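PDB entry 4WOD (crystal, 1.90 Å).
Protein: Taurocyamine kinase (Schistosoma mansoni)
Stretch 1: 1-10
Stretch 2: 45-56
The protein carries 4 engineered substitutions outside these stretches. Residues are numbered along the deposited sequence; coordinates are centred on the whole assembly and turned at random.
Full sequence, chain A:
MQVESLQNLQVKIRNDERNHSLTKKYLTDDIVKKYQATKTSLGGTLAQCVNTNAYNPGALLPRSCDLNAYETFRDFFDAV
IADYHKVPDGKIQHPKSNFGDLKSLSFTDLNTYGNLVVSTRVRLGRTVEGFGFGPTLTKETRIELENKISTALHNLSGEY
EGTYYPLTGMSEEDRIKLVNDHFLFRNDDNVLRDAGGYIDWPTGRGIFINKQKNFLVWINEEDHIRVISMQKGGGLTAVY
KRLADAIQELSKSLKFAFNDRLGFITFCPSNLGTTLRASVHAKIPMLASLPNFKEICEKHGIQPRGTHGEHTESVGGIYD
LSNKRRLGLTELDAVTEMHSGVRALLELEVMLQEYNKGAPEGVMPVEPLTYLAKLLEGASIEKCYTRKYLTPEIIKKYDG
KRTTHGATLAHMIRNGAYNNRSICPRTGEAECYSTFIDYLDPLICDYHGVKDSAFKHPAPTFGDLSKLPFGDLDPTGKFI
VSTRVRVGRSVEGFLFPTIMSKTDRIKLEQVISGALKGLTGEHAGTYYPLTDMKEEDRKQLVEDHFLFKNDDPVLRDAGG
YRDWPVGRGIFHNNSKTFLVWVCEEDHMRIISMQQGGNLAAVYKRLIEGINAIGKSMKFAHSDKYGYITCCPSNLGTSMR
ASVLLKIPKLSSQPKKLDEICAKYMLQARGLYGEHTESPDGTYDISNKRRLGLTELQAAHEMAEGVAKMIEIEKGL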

# COMPACT_ATOMS: atom_id res chain seq x y z
N MET A 1 24.48 3.98 -31.27
CA MET A 1 23.45 2.98 -31.00
C MET A 1 22.29 3.11 -31.99
O MET A 1 21.60 4.12 -32.01
N GLN A 2 22.07 2.06 -32.78
CA GLN A 2 21.01 2.06 -33.78
C GLN A 2 19.76 1.44 -33.17
O GLN A 2 19.79 0.30 -32.69
N VAL A 3 18.68 2.21 -33.18
CA VAL A 3 17.38 1.78 -32.67
C VAL A 3 16.29 2.11 -33.69
O VAL A 3 16.51 2.89 -34.61
N GLU A 4 15.10 1.52 -33.50
CA GLU A 4 13.95 1.81 -34.37
C GLU A 4 13.50 3.27 -34.34
O GLU A 4 13.82 4.02 -33.40
N SER A 5 12.76 3.68 -35.36
CA SER A 5 12.07 4.98 -35.31
C SER A 5 11.29 5.19 -34.01
O SER A 5 10.73 4.25 -33.42
N LEU A 6 11.29 6.44 -33.56
CA LEU A 6 10.50 6.84 -32.40
C LEU A 6 9.03 6.47 -32.57
O LEU A 6 8.41 5.94 -31.64
N GLN A 7 8.47 6.69 -33.75
CA GLN A 7 7.07 6.31 -33.94
C GLN A 7 6.86 4.80 -33.74
O GLN A 7 5.85 4.40 -33.14
N ASN A 8 7.80 3.97 -34.21
CA ASN A 8 7.69 2.52 -33.99
C ASN A 8 7.71 2.16 -32.53
O ASN A 8 6.98 1.29 -32.07
N LEU A 9 8.60 2.82 -31.80
CA LEU A 9 8.81 2.53 -30.39
C LEU A 9 7.57 2.94 -29.59
O LEU A 9 7.14 2.25 -28.65
N GLN A 10 6.97 4.07 -29.98
CA GLN A 10 5.75 4.52 -29.33
C GLN A 10 4.62 3.50 -29.50
O GLN A 10 3.98 3.11 -28.54
N THR A 45 19.08 10.88 -29.82
CA THR A 45 17.66 11.02 -30.14
C THR A 45 16.76 10.54 -29.01
O THR A 45 17.20 9.75 -28.16
N LEU A 46 15.50 10.99 -29.02
CA LEU A 46 14.51 10.55 -28.04
C LEU A 46 14.23 9.05 -28.17
O LEU A 46 13.98 8.37 -27.17
N ALA A 47 14.25 8.53 -29.40
CA ALA A 47 14.16 7.08 -29.61
C ALA A 47 15.21 6.34 -28.77
O ALA A 47 14.91 5.32 -28.14
N GLN A 48 16.44 6.85 -28.74
CA GLN A 48 17.47 6.20 -27.94
C GLN A 48 17.13 6.24 -26.46
O GLN A 48 17.43 5.28 -25.74
N CYS A 49 16.51 7.35 -26.02
CA CYS A 49 16.08 7.48 -24.62
C CYS A 49 15.00 6.47 -24.20
O CYS A 49 15.03 5.97 -23.08
N VAL A 50 14.03 6.22 -25.08
CA VAL A 50 12.85 5.42 -24.73
C VAL A 50 12.92 3.97 -25.20
O VAL A 50 12.03 3.16 -24.90
N ASN A 51 13.97 3.65 -25.94
CA ASN A 51 14.15 2.33 -26.52
C ASN A 51 13.97 1.20 -25.50
O ASN A 51 13.26 0.24 -25.76
N THR A 52 14.59 1.34 -24.33
CA THR A 52 14.53 0.26 -23.34
C THR A 52 13.08 0.03 -22.86
O THR A 52 12.72 -1.09 -22.47
N ASN A 53 12.24 1.06 -22.92
CA ASN A 53 10.85 0.88 -22.49
C ASN A 53 10.07 -0.02 -23.43
O ASN A 53 9.15 -0.72 -23.01
N ALA A 54 10.43 0.02 -24.70
CA ALA A 54 9.76 -0.80 -25.71
C ALA A 54 9.96 -2.29 -25.48
O ALA A 54 9.15 -3.10 -25.91
N TYR A 55 11.06 -2.65 -24.82
CA TYR A 55 11.41 -4.06 -24.69
C TYR A 55 11.35 -4.53 -23.25
O TYR A 55 11.32 -5.73 -23.01
N ASN A 56 11.31 -3.60 -22.32
CA ASN A 56 11.18 -3.94 -20.91
C ASN A 56 9.96 -3.27 -20.29
O ASN A 56 10.05 -2.18 -19.72

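The N-terminal segment 1-10 lies along the helix that begins at Leu 46, first as an extended loop and then as the opening of a helix that begins at Leu 6. The two helices run in nearly the same direction, at 23°, with their axes 9.4 Å apart at closest approach. Together the stretches bury 594 Å².

Met 1 points toward the helix with an extended t, t, t side chain. Its methyl end reaches Asn 51, Met 1 CE to Asn 51 ND2 at 4.1 Å. The firmer link is polar: Gln 48 NE2 donates a hydrogen bond to Met 1 O at 3.0 Å. The other amide atom of Gln 48 (m, t), OE1, accepts from Thr 45 N at 3.0 Å. Thr 45 in turn caps the helix, its OG1 (chi1 p) accepting from Gln 48 N at 3.3 Å.

Gln 2 points away and makes no contact. Val 3 (m) turns back toward the helix. Its CG2 packs on Ala 47 CB at 3.8 Å and lies 4.1 Å from Gln 48 CG, while Val 3 CB is 3.4 Å from Asn 51 OD1.

Glu 4 (m, t) leaves sideways, but its carboxylate end comes nearer the helix. The backbone Glu 4 O sits 3.6 Å from Ala 47 CB. Glu 4 OE1 is 3.3 Å from Tyr 55 OH, and water 2 joins the same two atoms, donating to Glu 4 OE1 at 3.0 Å and lying 2.9 Å from Tyr 55 OH. Water 1 lies between Glu 4 and two residues of the second stretch: it accepts from Glu 4 N at 2.9 Å, donates to Asn 51 OD1 at 2.6 Å and bonds Tyr 55 OH at 3.0 Å. Glu 4 OE2 is taken within its own stretch by Asn 8 ND2, at 2.9 Å.

Ser 5 (p) points away and caps the first helix. Ser 5 OG accepts from Asn 8 N at 3.2 Å.

Leu 6 (t, p) is buried. Its CB leaves sideways, yet its methyls come close to the helix. Leu 6 CD2 meets Leu 46 CD2 at 3.9 Å, and Leu 6 CD1 meets Val 50 CG2 at 3.8 Å. The backbones are close here, Leu 6 CA lying 4.6 Å from Ala 47 CA.

Gln 7 and Asn 8 lie out of reach of the second stretch.

Leu 9 (m, t) points toward the second stretch and has the largest covered area of any residue here. It is a knob in a hole formed by Ala 47, Val 50, Asn 51 and Ala 54. Leu 9 CD1 lies 3.8 Å from Ala 47 CB and 4.0 Å from Val 50 CG2. Leu 9 CD2 rests 3.7 Å from Ala 54 CB and meets the Tyr 55 ring obliquely, 4.4 Å from Tyr 55 CE2.

Gln 10 points away, its NE2 bonded elsewhere in the structure.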

# COMPACT_ATOMS: atom_id res chain seq x y z
CB MET A 1 22.93 3.12 -29.58
CG MET A 1 21.98 2.02 -29.16
SD MET A 1 21.26 2.40 -27.55
CE MET A 1 20.48 0.82 -27.20
CB GLN A 2 21.43 1.30 -35.04
CG GLN A 2 22.78 1.69 -35.64
CD GLN A 2 23.13 0.83 -36.84
OE1 GLN A 2 22.68 -0.32 -36.94
NE2 GLN A 2 23.91 1.37 -37.77
CB VAL A 3 17.04 2.46 -31.33
CG1 VAL A 3 18.11 2.09 -30.29
CG2 VAL A 3 16.91 4.00 -31.49
CB GLU A 4 12.75 0.93 -33.98
CG GLU A 4 13.06 -0.55 -33.99
CD GLU A 4 11.84 -1.43 -34.25
OE1 GLU A 4 11.87 -2.59 -33.77
OE2 GLU A 4 10.89 -0.99 -34.94
CB SER A 5 11.12 5.13 -36.50
OG SER A 5 10.10 4.17 -36.42
CB LEU A 6 10.65 8.35 -32.16
CG LEU A 6 9.94 8.97 -30.96
CD1 LEU A 6 10.48 8.39 -29.65
CD2 LEU A 6 10.08 10.48 -31.02
CB GLN A 7 6.55 6.75 -35.31
CG GLN A 7 7.34 6.23 -36.48
CD GLN A 7 6.83 6.76 -37.82
OE1 GLN A 7 5.93 7.61 -37.87
NE2 GLN A 7 7.40 6.27 -38.90
CB ASN A 8 8.82 1.75 -34.67
CG ASN A 8 8.63 1.61 -36.17
OD1 ASN A 8 7.81 2.31 -36.76
ND2 ASN A 8 9.40 0.71 -36.79
CB LEU A 9 10.08 3.24 -29.88
CG LEU A 9 11.45 2.74 -30.39
CD1 LEU A 9 12.63 3.57 -29.80
CD2 LEU A 9 11.65 1.25 -30.13
CB GLN A 10 5.29 5.88 -29.88
CG GLN A 10 4.04 6.40 -29.20
CD GLN A 10 3.21 7.30 -30.11
OE1 GLN A 10 3.14 7.07 -31.31
NE2 GLN A 10 2.59 8.34 -29.54
CB THR A 45 17.29 10.22 -31.39
OG1 THR A 45 17.49 8.83 -31.13
CG2 THR A 45 18.16 10.63 -32.53
CB LEU A 46 13.22 11.35 -28.19
CG LEU A 46 12.03 11.15 -27.24
CD1 LEU A 46 12.39 11.30 -25.73
CD2 LEU A 46 10.92 12.12 -27.61
CB ALA A 47 14.34 6.72 -31.10
CB GLN A 48 18.84 6.85 -28.18
CG GLN A 48 19.42 6.53 -29.53
CD GLN A 48 20.68 7.31 -29.77
OE1 GLN A 48 20.81 8.45 -29.34
NE2 GLN A 48 21.64 6.69 -30.45
CB CYS A 49 15.55 8.88 -24.33
SG CYS A 49 16.69 10.26 -24.57
CB VAL A 50 11.55 6.05 -25.31
CG1 VAL A 50 11.30 7.42 -24.70
CG2 VAL A 50 11.61 6.12 -26.84
CB ASN A 51 15.54 2.24 -27.15
CG ASN A 51 15.71 0.99 -27.97
OD1 ASN A 51 15.10 0.85 -29.04
ND2 ASN A 51 16.51 0.06 -27.49
CB THR A 52 15.46 0.55 -22.13
OG1 THR A 52 15.77 -0.68 -21.44
CG2 THR A 52 14.80 1.54 -21.16
CB ASN A 53 10.14 2.22 -22.36
CG ASN A 53 10.75 3.09 -21.29
OD1 ASN A 53 11.28 4.17 -21.58
ND2 ASN A 53 10.66 2.64 -20.04
CB ALA A 54 10.24 -0.42 -27.11
CB TYR A 55 12.80 -4.30 -25.27
CG TYR A 55 12.84 -3.86 -26.70
CD1 TYR A 55 12.10 -4.55 -27.67
CD2 TYR A 55 13.55 -2.74 -27.09
CE1 TYR A 55 12.11 -4.13 -28.99
CE2 TYR A 55 13.56 -2.32 -28.41
CZ TYR A 55 12.84 -3.01 -29.35
OH TYR A 55 12.86 -2.60 -30.66
CB ASN A 56 12.45 -3.56 -20.17
CG ASN A 56 13.68 -4.23 -20.75
OD1 ASN A 56 14.36 -3.67 -21.62
ND2 ASN A 56 13.95 -5.46 -20.31
O HOH W 1 14.78 -0.39 -31.28
O HOH W 2 13.65 -4.66 -32.58